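Long-range contacts in alkane monooxygenase (Geobacillus thermodenitrificans, PDB 3B9O), which binds flavin mononucleotide and belongs to the luciferase-like monooxygenase family, whose members are built on a TIM barrel: residues 11-15 with 30-34; 39-43 with 88-92; 158-162 with 230-236. One frame throughout, in Å; residues are numbered along the deposited sequence.

Contact 1. Residues 11-15 with 30-34; sequences EMNCV and RHRYT
Arg30 is the hub of a salt bridge with Glu11: Arg30 NH2 lies 2.8 Å and Arg30 NH1 3.0 Å from Glu11 OE1, and Arg30 NH1 is 3.1 Å from Glu11 OE2. In the same plane, Arg30 NH2 donates to Cys14 O (2.9 Å) and NE to Val15 O (2.8 Å). Three m torsions fold the arginine back. Glu11, extended in strand 6-12, is t,p, letting its OE1 accept from Met12 N (2.9 Å). Asn13 centres an inverse gamma turn, after which Val15 CA lies 4.9 Å from Arg30 CA in 3-10 segment 30-32. The Tyr33 ring covers the Cys14-Val15 peptide: Cys14 CA makes an off-centre CH-pi contact, 4.2 Å from its centroid, and Val15 CG2 touches Tyr33 CE2 at 3.5 Å. Ser382 hydrogen-bonds to Arg30, and Tyr38 to Glu11. The contact orders the beta-alpha loop between first barrel strand 6-12 and helix 36-48, Met12's nearest side-chain atom about 6 Å from FMN. Arginine's fan of donors thus matches a buried carboxylate and backbone carbonyls.

Contact 2. Residues 39-43 with 88-92; sequences WTELA and LISAM
In the helical layer around the TIM barrel, helix 36-48 packs against helix 89-94 without a single hydrogen bond between the two segments. Residues 39-43 and 89-92 are helical, with phi/psi near -60/-45, and they come close: the CA atoms of Thr40 and Met92 are 4.9 Å apart. Small residues permit this. Ala43 CB rests on Met92 CB at 3.7 Å, and Thr40 CG2 meets Ala91 CB, also at 3.7 Å; the p rotamer of Thr40 sends its methyl across the gap while OG1 makes a weak hydrogen bond to Asn37 O. Larger side chains fill the space beside these. Met92, in an m,t,m rotamer, reaches across the face of helix 36-48 at Trp39, its CG 3.5 Å from Trp39 O and its SD 3.9 Å from Trp39 CB. Met92 SD also makes an oblique Met-aromatic contact, 5.4 Å from the Trp39 six-membered-ring centroid, and the unbranched, flexible methionine suits so irregular a hollow. Met92 touches Leu54 of strand 53-57 and Phe101 of strand 100-106, joining helices to barrel wall. The indole of Trp39 (chi1 m) offers its broad face to Leu88, while NE1 is hydrogen-bonded to Tyr33 O. Leu88, in the m,t rotamer, places CD2 as a bump on that face: it sits 3.4 Å from the centroid of the five-membered ring, only 10° off its normal.

Contact 3. Residues 158-162 with 230-236; sequences YDLAD and SERGREF. With FMN (flavin mononucleotide), chain C.
A very short hydrogen bond, 2.4 Å from Ser230 OG to FMN O2P, marks this contact, and Tyr158 OH donates to the same phosphate oxygen at 2.6 Å. Ser230 N adds a bond of 3.0 Å to FMN O3P. Ser230 is also the N-cap of helix 231-240: with chi1 p, its OG accepts from Gly233 N at 3.1 Å, and this small hydroxyl is hydrogen-bonded to His154 as well. Glycine suits the place beside it, since an ideal CB on Gly233 would lie 3.0 Å from Tyr158 OH and 2.6 Å from FMN O2P. Instead, Gly233 CA makes a CH-pi contact with the Tyr158 ring, 3.9 Å from its centroid. In this TIM-barrel fold the phosphate is held at the C-terminal end of strand 223-227, where the turn brings in a helix N terminus. Helices 158-162 and 231-236 run nearly parallel, at 14° with their axes 10.8 Å apart. Arg232 stretches across in a t,p,t conformation; its NH2 forms salt bridges to Asp159 OD1 (2.9 Å) and Asp162 OD1 (2.7 Å), both bonds in the guanidinium plane, and water 1 joins Arg232 NH1 to Asp162 OD2 at 2.8 Å from each. Tyr158 CB lies over the guanidinium face, 3.5 Å from Arg232 CG. Deeper in, Phe236 fills the gap, its CB 3.7 Å from Tyr158 CD2 and its CE1 3.7 Å from Ala161 CB.

In the fold
From the N terminus, strand 6-12 leads into contact 1, which closes a loop of 14 residues without helix or strand before helix 36-48 begins. That helix enters contact 2, whose 44 intervening residues include strand 53-57, so that two helices outside neighbouring parts of the barrel are joined. Contact 3 comes last, bridging 67 residues to pair helix 154-174 with helix 231-240 beside the FMN phosphate. The three follow in series; none nests or crosses. Contacts 1 and 2 adjoin, through Tyr33 with Trp39 and the Arg32-Glu41 salt bridge, whereas contact 3 lies across the chain's centre, about 29 and 31 Å from them, centre to centre.

Contact 1. Residues 11-15 with 30-34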
ATOM      1  N   GLU A  11      -1.487  -5.342   5.263  1.00 11.41           N
ATOM      2  CA  GLU A  11      -2.736  -5.629   5.984  1.00 11.76           C
ATOM      3  C   GLU A  11      -3.944  -5.152   5.181  1.00 12.58           C
ATOM      4  O   GLU A  11      -3.804  -4.462   4.182  1.00 12.77           O
ATOM      5  CB  GLU A  11      -2.635  -4.938   7.374  1.00 16.84           C
ATOM      6  CG  GLU A  11      -3.648  -5.250   8.434  1.00 26.59           C
ATOM      7  CD  GLU A  11      -3.977  -6.752   8.639  1.00 20.14           C
ATOM      8  OE1 GLU A  11      -4.722  -7.304   7.830  1.00 16.70           O
ATOM      9  OE2 GLU A  11      -3.556  -7.350   9.630  1.00 15.87           O
ATOM     10  N   MET A  12      -5.134  -5.546   5.620  1.00 16.95           N
ATOM     11  CA  MET A  12      -6.382  -5.067   5.042  1.00 15.91           C
ATOM     12  C   MET A  12      -7.467  -5.229   6.102  1.00 17.23           C
ATOM     13  O   MET A  12      -7.493  -6.239   6.825  1.00 13.78           O
ATOM     14  CB  MET A  12      -6.767  -5.854   3.756  1.00 11.20           C
ATOM     15  CG  MET A  12      -7.955  -5.229   2.968  1.00 11.38           C
ATOM     16  SD  MET A  12      -8.107  -5.977   1.327  1.00 14.70           S
ATOM     17  CE  MET A  12      -9.783  -5.514   0.933  1.00 15.09           C
ATOM     18  N   ASN A  13      -8.392  -4.259   6.127  1.00 14.51           N
ATOM     19  CA  ASN A  13      -9.479  -4.227   7.100  1.00 13.82           C
ATOM     20  C   ASN A  13     -10.604  -5.212   6.646  1.00 16.26           C
ATOM     21  O   ASN A  13     -11.710  -4.793   6.287  1.00 15.32           O
ATOM     22  CB  ASN A  13     -10.023  -2.794   7.211  1.00 15.88           C
ATOM     23  CG  ASN A  13     -10.833  -2.565   8.453  1.00 20.04           C
ATOM     24  OD1 ASN A  13     -11.246  -1.425   8.726  1.00 18.54           O
ATOM     25  ND2 ASN A  13     -11.031  -3.628   9.260  1.00  8.23           N
ATOM     26  N   CYS A  14     -10.300  -6.503   6.670  1.00 10.32           N
ATOM     27  CA  CYS A  14     -11.248  -7.543   6.244  1.00 14.04           C
ATOM     28  C   CYS A  14     -10.796  -8.857   6.827  1.00 19.93           C
ATOM     29  O   CYS A  14      -9.818  -8.892   7.559  1.00 14.60           O
ATOM     30  CB  CYS A  14     -11.341  -7.644   4.713  1.00 14.22           C
ATOM     31  SG  CYS A  14      -9.795  -8.186   3.849  1.00 17.01           S
ATOM     32  N   VAL A  15     -11.449  -9.945   6.430  1.00 14.12           N
ATOM     33  CA  VAL A  15     -11.089 -11.270   6.933  1.00 11.51           C
ATOM     34  C   VAL A  15     -10.014 -11.913   6.055  1.00 14.01           C
ATOM     35  O   VAL A  15      -8.852 -12.052   6.509  1.00 13.96           O
ATOM     36  CB  VAL A  15     -12.338 -12.190   7.089  1.00 17.54           C
ATOM     37  CG1 VAL A  15     -11.935 -13.620   7.523  1.00 12.95           C
ATOM     38  CG2 VAL A  15     -13.376 -11.533   8.010  1.00 14.62           C
ATOM     39  N   ARG A  30      -8.038 -13.268  12.121  1.00 15.13           N
ATOM     40  CA  ARG A  30      -8.754 -12.540  11.066  1.00 15.39           C
ATOM     41  C   ARG A  30     -10.182 -12.133  11.434  1.00 19.14           C
ATOM     42  O   ARG A  30     -10.653 -11.102  10.964  1.00 15.63           O
ATOM     43  CB  ARG A  30      -8.844 -13.345   9.746  1.00 13.28           C
ATOM     44  CG  ARG A  30      -7.511 -13.650   9.070  1.00 25.46           C
ATOM     45  CD  ARG A  30      -6.549 -12.470   9.086  1.00 22.32           C
ATOM     46  NE  ARG A  30      -7.061 -11.240   8.469  1.00 13.42           N
ATOM     47  CZ  ARG A  30      -6.416 -10.067   8.480  1.00 19.38           C
ATOM     48  NH1 ARG A  30      -5.226  -9.955   9.078  1.00 13.35           N
ATOM     49  NH2 ARG A  30      -6.982  -8.985   7.917  1.00 17.10           N
ATOM     50  N   HIS A  31     -10.855 -12.966  12.233  1.00 14.79           N
ATOM     51  CA  HIS A  31     -12.192 -12.658  12.748  1.00 13.81           C
ATOM     52  C   HIS A  31     -12.177 -11.465  13.710  1.00 21.61           C
ATOM     53  O   HIS A  31     -13.243 -10.951  14.025  1.00 25.08           O
ATOM     54  CB  HIS A  31     -12.827 -13.901  13.416  1.00 16.58           C
ATOM     55  CG  HIS A  31     -11.927 -14.536  14.438  1.00 27.00           C
ATOM     56  ND1 HIS A  31     -12.139 -14.423  15.793  1.00 29.40           N
ATOM     57  CD2 HIS A  31     -10.752 -15.198  14.298  1.00 14.02           C
ATOM     58  CE1 HIS A  31     -11.144 -15.003  16.447  1.00 14.88           C
ATOM     59  NE2 HIS A  31     -10.286 -15.461  15.560  1.00 20.30           N
ATOM     60  N   ARG A  32     -10.991 -11.037  14.175  1.00 12.64           N
ATOM     61  CA  ARG A  32     -10.851  -9.831  15.020  1.00 19.48           C
ATOM     62  C   ARG A  32     -10.826  -8.513  14.229  1.00 17.07           C
ATOM     63  O   ARG A  32     -10.657  -7.442  14.814  1.00 15.35           O
ATOM     64  CB  ARG A  32      -9.591  -9.903  15.903  1.00 14.75           C
ATOM     65  CG  ARG A  32      -9.600 -11.111  16.868  1.00 18.35           C
ATOM     66  CD  ARG A  32      -8.505 -10.985  17.887  1.00 15.83           C
ATOM     67  NE  ARG A  32      -8.691  -9.833  18.801  1.00 19.44           N
ATOM     68  CZ  ARG A  32      -7.690  -9.157  19.374  1.00 25.50           C
ATOM     69  NH1 ARG A  32      -6.452  -9.501  19.145  1.00 21.15           N
ATOM     70  NH2 ARG A  32      -7.922  -8.138  20.190  1.00 16.74           N
ATOM     71  N   TYR A  33     -10.986  -8.579  12.916  1.00 12.46           N
ATOM     72  CA  TYR A  33     -10.844  -7.367  12.106  1.00 14.43           C
ATOM     73  C   TYR A  33     -11.874  -6.308  12.548  1.00 17.79           C
ATOM     74  O   TYR A  33     -11.640  -5.123  12.383  1.00 17.43           O
ATOM     75  CB  TYR A  33     -10.934  -7.648  10.585  1.00 21.37           C
ATOM     76  CG  TYR A  33     -12.334  -7.649  10.075  1.00 17.50           C
ATOM     77  CD1 TYR A  33     -12.872  -6.524   9.431  1.00 19.11           C
ATOM     78  CD2 TYR A  33     -13.157  -8.762  10.289  1.00 18.04           C
ATOM     79  CE1 TYR A  33     -14.199  -6.524   8.986  1.00 15.10           C
ATOM     80  CE2 TYR A  33     -14.493  -8.765   9.846  1.00 16.11           C
ATOM     81  CZ  TYR A  33     -14.993  -7.671   9.219  1.00 16.95           C
ATOM     82  OH  TYR A  33     -16.302  -7.719   8.857  1.00 16.06           O
ATOM     83  N   THR A  34     -12.992  -6.754  13.141  1.00 20.72           N
ATOM     84  CA  THR A  34     -14.028  -5.853  13.656  1.00 17.19           C
ATOM     85  C   THR A  34     -13.701  -5.254  15.042  1.00 21.83           C
ATOM     86  O   THR A  34     -14.413  -4.346  15.500  1.00 14.97           O
ATOM     87  CB  THR A  34     -15.407  -6.541  13.726  1.00 15.05           C
ATOM     88  OG1 THR A  34     -15.287  -7.762  14.481  1.00 18.38           O
ATOM     89  CG2 THR A  34     -15.986  -6.812  12.315  1.00 12.37           C
TER

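Contact 2. Residues 39-43 with 88-92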
ATOM      1  N   TRP A  39      -6.475  -3.834  16.093  1.00 11.99           N
ATOM      2  CA  TRP A  39      -5.706  -2.801  15.363  1.00 14.11           C
ATOM      3  C   TRP A  39      -4.693  -2.072  16.237  1.00 14.22           C
ATOM      4  O   TRP A  39      -3.544  -1.916  15.836  1.00 17.39           O
ATOM      5  CB  TRP A  39      -6.677  -1.846  14.659  1.00 10.62           C
ATOM      6  CG  TRP A  39      -7.500  -2.654  13.661  1.00  8.21           C
ATOM      7  CD1 TRP A  39      -8.789  -3.117  13.821  1.00 13.67           C
ATOM      8  CD2 TRP A  39      -7.026  -3.176  12.421  1.00 10.39           C
ATOM      9  NE1 TRP A  39      -9.172  -3.857  12.702  1.00 10.51           N
ATOM     10  CE2 TRP A  39      -8.109  -3.896  11.824  1.00 12.49           C
ATOM     11  CE3 TRP A  39      -5.805  -3.028  11.701  1.00 10.55           C
ATOM     12  CZ2 TRP A  39      -7.995  -4.513  10.563  1.00 17.41           C
ATOM     13  CZ3 TRP A  39      -5.676  -3.634  10.460  1.00  8.99           C
ATOM     14  CH2 TRP A  39      -6.765  -4.379   9.891  1.00 14.75           C
ATOM     15  N   THR A  40      -5.101  -1.669  17.431  1.00 12.26           N
ATOM     16  CA  THR A  40      -4.169  -0.982  18.345  1.00 10.91           C
ATOM     17  C   THR A  40      -3.055  -1.946  18.813  1.00 14.70           C
ATOM     18  O   THR A  40      -1.882  -1.568  18.863  1.00 15.53           O
ATOM     19  CB  THR A  40      -4.885  -0.342  19.565  1.00 14.85           C
ATOM     20  OG1 THR A  40      -5.626  -1.336  20.306  1.00 16.84           O
ATOM     21  CG2 THR A  40      -5.816   0.783  19.091  1.00 10.70           C
ATOM     22  N   GLU A  41      -3.419  -3.179  19.148  1.00 13.27           N
ATOM     23  CA  GLU A  41      -2.412  -4.192  19.547  1.00 10.27           C
ATOM     24  C   GLU A  41      -1.447  -4.453  18.379  1.00 18.16           C
ATOM     25  O   GLU A  41      -0.236  -4.522  18.569  1.00 16.57           O
ATOM     26  CB  GLU A  41      -3.111  -5.482  19.927  1.00 20.69           C
ATOM     27  CG  GLU A  41      -3.763  -5.476  21.351  1.00 20.21           C
ATOM     28  CD  GLU A  41      -4.843  -6.562  21.506  1.00 22.60           C
ATOM     29  OE1 GLU A  41      -4.842  -7.544  20.735  1.00 20.59           O
ATOM     30  OE2 GLU A  41      -5.712  -6.398  22.400  1.00 29.35           O
ATOM     31  N   LEU A  42      -1.986  -4.620  17.173  1.00 13.85           N
ATOM     32  CA  LEU A  42      -1.124  -4.704  15.965  1.00 17.84           C
ATOM     33  C   LEU A  42      -0.108  -3.536  15.840  1.00 14.01           C
ATOM     34  O   LEU A  42       1.113  -3.750  15.670  1.00 13.04           O
ATOM     35  CB  LEU A  42      -1.966  -4.870  14.691  1.00 16.07           C
ATOM     36  CG  LEU A  42      -1.218  -4.975  13.353  1.00 15.27           C
ATOM     37  CD1 LEU A  42      -0.143  -6.136  13.365  1.00  8.35           C
ATOM     38  CD2 LEU A  42      -2.182  -5.103  12.137  1.00 12.50           C
ATOM     39  N   ALA A  43      -0.631  -2.314  15.910  1.00 14.51           N
ATOM     40  CA  ALA A  43       0.187  -1.115  15.779  1.00 19.93           C
ATOM     41  C   ALA A  43       1.299  -1.142  16.833  1.00 17.51           C
ATOM     42  O   ALA A  43       2.469  -0.890  16.522  1.00 15.07           O
ATOM     43  CB  ALA A  43      -0.688   0.164  15.938  1.00 12.61           C
ATOM     44  N   LEU A  88      -9.492   3.371  11.011  1.00 11.57           N
ATOM     45  CA  LEU A  88      -8.559   2.688  11.918  1.00 13.15           C
ATOM     46  C   LEU A  88      -7.473   3.601  12.415  1.00 13.55           C
ATOM     47  O   LEU A  88      -6.874   3.345  13.451  1.00 12.88           O
ATOM     48  CB  LEU A  88      -7.886   1.507  11.170  1.00 14.28           C
ATOM     49  CG  LEU A  88      -8.800   0.356  10.702  1.00 13.78           C
ATOM     50  CD1 LEU A  88      -7.985  -0.582   9.797  1.00 17.52           C
ATOM     51  CD2 LEU A  88      -9.496  -0.347  11.899  1.00 10.67           C
ATOM     52  N   ILE A  89      -7.169   4.631  11.637  1.00 13.17           N
ATOM     53  CA  ILE A  89      -5.886   5.284  11.768  1.00 13.59           C
ATOM     54  C   ILE A  89      -5.712   6.012  13.076  1.00 10.74           C
ATOM     55  O   ILE A  89      -4.642   5.869  13.716  1.00 13.22           O
ATOM     56  CB  ILE A  89      -5.546   6.204  10.542  1.00 19.97           C
ATOM     57  CG1 ILE A  89      -5.618   5.390   9.209  1.00 13.44           C
ATOM     58  CG2 ILE A  89      -4.159   6.828  10.710  1.00  8.91           C
ATOM     59  CD1 ILE A  89      -4.705   4.099   9.198  1.00  6.68           C
ATOM     60  N   SER A  90      -6.706   6.783  13.497  1.00  7.75           N
ATOM     61  CA  SER A  90      -6.454   7.610  14.689  1.00 17.76           C
ATOM     62  C   SER A  90      -6.110   6.754  15.936  1.00 10.23           C
ATOM     63  O   SER A  90      -5.211   7.142  16.701  1.00 11.02           O
ATOM     64  CB  SER A  90      -7.550   8.630  14.968  1.00 11.13           C
ATOM     65  OG  SER A  90      -8.808   8.019  15.260  1.00 13.38           O
ATOM     66  N   ALA A  91      -6.846   5.662  16.156  1.00 11.44           N
ATOM     67  CA  ALA A  91      -6.569   4.782  17.338  1.00 15.68           C
ATOM     68  C   ALA A  91      -5.145   4.224  17.294  1.00 14.84           C
ATOM     69  O   ALA A  91      -4.456   4.188  18.327  1.00 12.47           O
ATOM     70  CB  ALA A  91      -7.539   3.648  17.440  1.00  9.32           C
ATOM     71  N   MET A  92      -4.726   3.777  16.104  1.00 12.81           N
ATOM     72  CA  MET A  92      -3.394   3.187  15.930  1.00 13.62           C
ATOM     73  C   MET A  92      -2.304   4.238  16.100  1.00 14.61           C
ATOM     74  O   MET A  92      -1.276   3.946  16.700  1.00 11.47           O
ATOM     75  CB  MET A  92      -3.268   2.457  14.598  1.00 10.00           C
ATOM     76  CG  MET A  92      -4.130   1.210  14.477  1.00 12.57           C
ATOM     77  SD  MET A  92      -3.809   0.232  12.992  1.00 13.95           S
ATOM     78  CE  MET A  92      -4.227   1.462  11.751  1.00  9.75           C
TER

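Contact 3. Residues 158-162 with 230-236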
ATOM      1  N   TYR A 158      -6.334   6.144 -15.172  1.00 23.26           N
ATOM      2  CA  TYR A 158      -5.060   6.766 -14.780  1.00 21.59           C
ATOM      3  C   TYR A 158      -4.955   8.248 -15.156  1.00 32.34           C
ATOM      4  O   TYR A 158      -4.338   9.031 -14.431  1.00 22.37           O
ATOM      5  CB  TYR A 158      -3.855   5.983 -15.330  1.00 19.20           C
ATOM      6  CG  TYR A 158      -3.478   4.791 -14.476  1.00 27.74           C
ATOM      7  CD1 TYR A 158      -3.798   3.494 -14.863  1.00 17.64           C
ATOM      8  CD2 TYR A 158      -2.826   4.969 -13.261  1.00 24.56           C
ATOM      9  CE1 TYR A 158      -3.451   2.391 -14.048  1.00 31.37           C
ATOM     10  CE2 TYR A 158      -2.482   3.882 -12.436  1.00 21.74           C
ATOM     11  CZ  TYR A 158      -2.791   2.599 -12.824  1.00 28.38           C
ATOM     12  OH  TYR A 158      -2.434   1.533 -11.995  1.00 22.50           O
ATOM     13  N   ASP A 159      -5.561   8.642 -16.271  1.00 20.85           N
ATOM     14  CA  ASP A 159      -5.658  10.058 -16.597  1.00 17.23           C
ATOM     15  C   ASP A 159      -6.497  10.816 -15.552  1.00 20.50           C
ATOM     16  O   ASP A 159      -6.166  11.938 -15.173  1.00 20.50           O
ATOM     17  CB  ASP A 159      -6.282  10.241 -17.980  1.00 28.94           C
ATOM     18  CG  ASP A 159      -5.433   9.617 -19.102  1.00 34.54           C
ATOM     19  OD1 ASP A 159      -4.197   9.591 -19.007  1.00 27.05           O
ATOM     20  OD2 ASP A 159      -6.034   9.179 -20.083  1.00 30.22           O
ATOM     21  N   LEU A 160      -7.599  10.205 -15.125  1.00 16.66           N
ATOM     22  CA  LEU A 160      -8.427  10.744 -14.055  1.00 19.59           C
ATOM     23  C   LEU A 160      -7.606  10.871 -12.750  1.00 26.08           C
ATOM     24  O   LEU A 160      -7.630  11.918 -12.072  1.00 18.49           O
ATOM     25  CB  LEU A 160      -9.671   9.855 -13.866  1.00 20.45           C
ATOM     26  CG  LEU A 160     -10.484  10.063 -12.584  1.00 20.74           C
ATOM     27  CD1 LEU A 160     -11.037  11.481 -12.496  1.00 25.56           C
ATOM     28  CD2 LEU A 160     -11.609   9.065 -12.521  1.00 19.74           C
ATOM     29  N   ALA A 161      -6.856   9.817 -12.426  1.00 14.92           N
ATOM     30  CA  ALA A 161      -5.942   9.861 -11.304  1.00 18.42           C
ATOM     31  C   ALA A 161      -4.913  11.012 -11.394  1.00 23.91           C
ATOM     32  O   ALA A 161      -4.611  11.657 -10.373  1.00 15.36           O
ATOM     33  CB  ALA A 161      -5.258   8.511 -11.152  1.00 13.63           C
ATOM     34  N   ASP A 162      -4.349  11.260 -12.594  1.00 17.91           N
ATOM     35  CA  ASP A 162      -3.465  12.387 -12.789  1.00 16.69           C
ATOM     36  C   ASP A 162      -4.100  13.690 -12.292  1.00 20.57           C
ATOM     37  O   ASP A 162      -3.495  14.423 -11.506  1.00 14.12           O
ATOM     38  CB  ASP A 162      -3.091  12.550 -14.273  1.00 16.70           C
ATOM     39  CG  ASP A 162      -1.941  11.666 -14.694  1.00 30.10           C
ATOM     40  OD1 ASP A 162      -1.991  11.134 -15.825  1.00 38.35           O
ATOM     41  OD2 ASP A 162      -0.957  11.510 -13.928  1.00 28.66           O
ATOM     42  N   SER A 230       0.644  -2.337 -14.700  1.00 29.65           N
ATOM     43  CA  SER A 230       0.398  -2.082 -16.129  1.00 27.56           C
ATOM     44  C   SER A 230       1.354  -1.022 -16.624  1.00 31.10           C
ATOM     45  O   SER A 230       1.950  -0.282 -15.821  1.00 25.32           O
ATOM     46  CB  SER A 230      -1.051  -1.655 -16.366  1.00 24.42           C
ATOM     47  OG  SER A 230      -1.258  -0.364 -15.820  1.00 31.95           O
ATOM     48  N   GLU A 231       1.533  -0.941 -17.941  1.00 20.06           N
ATOM     49  CA  GLU A 231       2.456   0.046 -18.476  1.00 26.80           C
ATOM     50  C   GLU A 231       2.025   1.468 -18.092  1.00 25.08           C
ATOM     51  O   GLU A 231       2.853   2.288 -17.714  1.00 24.30           O
ATOM     52  CB  GLU A 231       2.618  -0.113 -19.988  1.00 32.27           C
ATOM     53  CG  GLU A 231       3.596   0.890 -20.556  1.00 45.35           C
ATOM     54  CD  GLU A 231       3.964   0.645 -21.996  1.00 60.38           C
ATOM     55  OE1 GLU A 231       4.595   1.561 -22.589  1.00 59.37           O
ATOM     56  OE2 GLU A 231       3.634  -0.448 -22.518  1.00 62.83           O
ATOM     57  N   ARG A 232       0.723   1.736 -18.164  1.00 23.03           N
ATOM     58  CA  ARG A 232       0.169   3.022 -17.736  1.00 24.56           C
ATOM     59  C   ARG A 232       0.434   3.293 -16.232  1.00 24.44           C
ATOM     60  O   ARG A 232       0.773   4.423 -15.853  1.00 24.59           O
ATOM     61  CB  ARG A 232      -1.346   3.073 -18.036  1.00 24.31           C
ATOM     62  CG  ARG A 232      -2.000   4.457 -17.867  1.00 30.56           C
ATOM     63  CD  ARG A 232      -1.337   5.537 -18.746  1.00 21.10           C
ATOM     64  NE  ARG A 232      -1.855   6.873 -18.442  1.00 39.33           N
ATOM     65  CZ  ARG A 232      -1.434   7.670 -17.440  1.00 28.69           C
ATOM     66  NH1 ARG A 232      -0.455   7.282 -16.610  1.00 27.29           N
ATOM     67  NH2 ARG A 232      -1.975   8.876 -17.289  1.00 19.32           N
ATOM     68  N   GLY A 233       0.216   2.277 -15.401  1.00 21.99           N
ATOM     69  CA  GLY A 233       0.526   2.313 -13.977  1.00 28.57           C
ATOM     70  C   GLY A 233       1.994   2.641 -13.695  1.00 20.73           C
ATOM     71  O   GLY A 233       2.290   3.506 -12.888  1.00 19.60           O
ATOM     72  N   ARG A 234       2.918   1.995 -14.405  1.00 20.66           N
ATOM     73  CA  ARG A 234       4.356   2.247 -14.194  1.00 24.52           C
ATOM     74  C   ARG A 234       4.674   3.652 -14.576  1.00 20.10           C
ATOM     75  O   ARG A 234       5.477   4.302 -13.927  1.00 17.49           O
ATOM     76  CB  ARG A 234       5.251   1.275 -14.985  1.00 20.34           C
ATOM     77  CG  ARG A 234       5.436  -0.080 -14.314  1.00 24.51           C
ATOM     78  CD  ARG A 234       6.385  -1.002 -15.136  1.00 28.68           C
ATOM     79  NE  ARG A 234       5.522  -1.842 -15.933  1.00 44.46           N
ATOM     80  CZ  ARG A 234       5.576  -2.056 -17.232  1.00 37.54           C
ATOM     81  NH1 ARG A 234       6.527  -1.546 -18.015  1.00 36.74           N
ATOM     82  NH2 ARG A 234       4.659  -2.849 -17.728  1.00 46.78           N
ATOM     83  N   GLU A 235       4.024   4.149 -15.634  1.00 24.87           N
ATOM     84  CA  GLU A 235       4.228   5.537 -16.047  1.00 17.91           C
ATOM     85  C   GLU A 235       3.719   6.511 -14.977  1.00 18.61           C
ATOM     86  O   GLU A 235       4.329   7.570 -14.715  1.00 17.47           O
ATOM     87  CB  GLU A 235       3.502   5.798 -17.369  1.00 23.18           C
ATOM     88  CG  GLU A 235       3.808   7.171 -17.948  1.00 22.70           C
ATOM     89  CD  GLU A 235       5.239   7.293 -18.470  1.00 21.97           C
ATOM     90  OE1 GLU A 235       5.706   8.428 -18.590  1.00 23.70           O
ATOM     91  OE2 GLU A 235       5.898   6.264 -18.752  1.00 23.06           O
ATOM     92  N   PHE A 236       2.576   6.159 -14.395  1.00 18.05           N
ATOM     93  CA  PHE A 236       1.954   6.948 -13.322  1.00 20.82           C
ATOM     94  C   PHE A 236       2.829   7.012 -12.080  1.00 15.63           C
ATOM     95  O   PHE A 236       3.007   8.076 -11.508  1.00 19.84           O
ATOM     96  CB  PHE A 236       0.588   6.363 -12.937  1.00 16.53           C
ATOM     97  CG  PHE A 236      -0.173   7.208 -11.939  1.00 22.38           C
ATOM     98  CD1 PHE A 236      -0.949   8.262 -12.368  1.00 14.73           C
ATOM     99  CD2 PHE A 236      -0.112   6.947 -10.578  1.00 20.89           C
ATOM    100  CE1 PHE A 236      -1.658   9.048 -11.463  1.00 10.55           C
ATOM    101  CE2 PHE A 236      -0.835   7.741  -9.659  1.00 21.04           C
ATOM    102  CZ  PHE A 236      -1.605   8.783 -10.121  1.00 20.59           C
TER
HETATM  103  N1  FMN C 441      -5.778  -2.556  -6.206  1.00 55.89           N
HETATM  104  C2  FMN C 441      -6.706  -2.215  -5.282  1.00 87.73           C
HETATM  105  O2  FMN C 441      -7.840  -1.828  -5.691  1.00 53.32           O
HETATM  106  N3  FMN C 441      -6.371  -2.303  -3.954  1.00 53.06           N
HETATM  107  C4  FMN C 441      -5.127  -2.717  -3.551  1.00 58.29           C
HETATM  108  O4  FMN C 441      -4.843  -2.780  -2.337  1.00 56.77           O
HETATM  109  C4A FMN C 441      -4.160  -3.063  -4.507  1.00 44.69           C
HETATM  110  N5  FMN C 441      -2.899  -3.478  -4.177  1.00 53.21           N
HETATM  111  C5A FMN C 441      -2.007  -3.818  -5.161  1.00 66.26           C
HETATM  112  C6  FMN C 441      -0.704  -4.260  -4.860  1.00 52.67           C
HETATM  113  C7  FMN C 441       0.202  -4.592  -5.886  1.00 41.13           C
HETATM  114  C7M FMN C 441       1.605  -5.072  -5.579  1.00 65.89           C
HETATM  115  C8  FMN C 441      -0.185  -4.477  -7.213  1.00 62.37           C
HETATM  116  C8M FMN C 441       0.776  -4.835  -8.323  1.00 56.28           C
HETATM  117  C9  FMN C 441      -1.478  -4.044  -7.529  1.00 40.44           C
HETATM  118  C9A FMN C 441      -2.396  -3.715  -6.515  1.00 71.07           C
HETATM  119  N10 FMN C 441      -3.649  -3.295  -6.826  1.00 83.50           N
HETATM  120  C10 FMN C 441      -4.529  -2.978  -5.855  1.00 70.05           C
HETATM  121  C1' FMN C 441      -4.097  -3.168  -8.230  1.00 64.74           C
HETATM  122  C2' FMN C 441      -3.960  -1.706  -8.687  1.00 60.62           C
HETATM  123  O2' FMN C 441      -3.498  -0.877  -7.619  1.00 43.14           O
HETATM  124  C3' FMN C 441      -5.236  -1.066  -9.259  1.00 60.97           C
HETATM  125  O3' FMN C 441      -6.403  -1.297  -8.440  1.00 46.02           O
HETATM  126  C4' FMN C 441      -5.450  -1.376 -10.757  1.00 72.58           C
HETATM  127  O4' FMN C 441      -6.759  -1.891 -11.016  1.00 84.09           O
HETATM  128  C5' FMN C 441      -4.429  -2.343 -11.366  1.00 65.18           C
HETATM  129  O5' FMN C 441      -3.392  -1.509 -11.867  1.00 47.04           O
HETATM  130  P   FMN C 441      -2.504  -1.880 -13.154  1.00 51.81           P
HETATM  131  O1P FMN C 441      -3.490  -2.486 -14.139  1.00 71.81           O
HETATM  132  O2P FMN C 441      -1.927  -0.551 -13.542  1.00 30.75           O
HETATM  133  O3P FMN C 441      -1.508  -2.927 -12.692  1.00 63.87           O
HETATM  134  O   HOH W   1       0.525   9.530 -15.173  1.00 23.42           O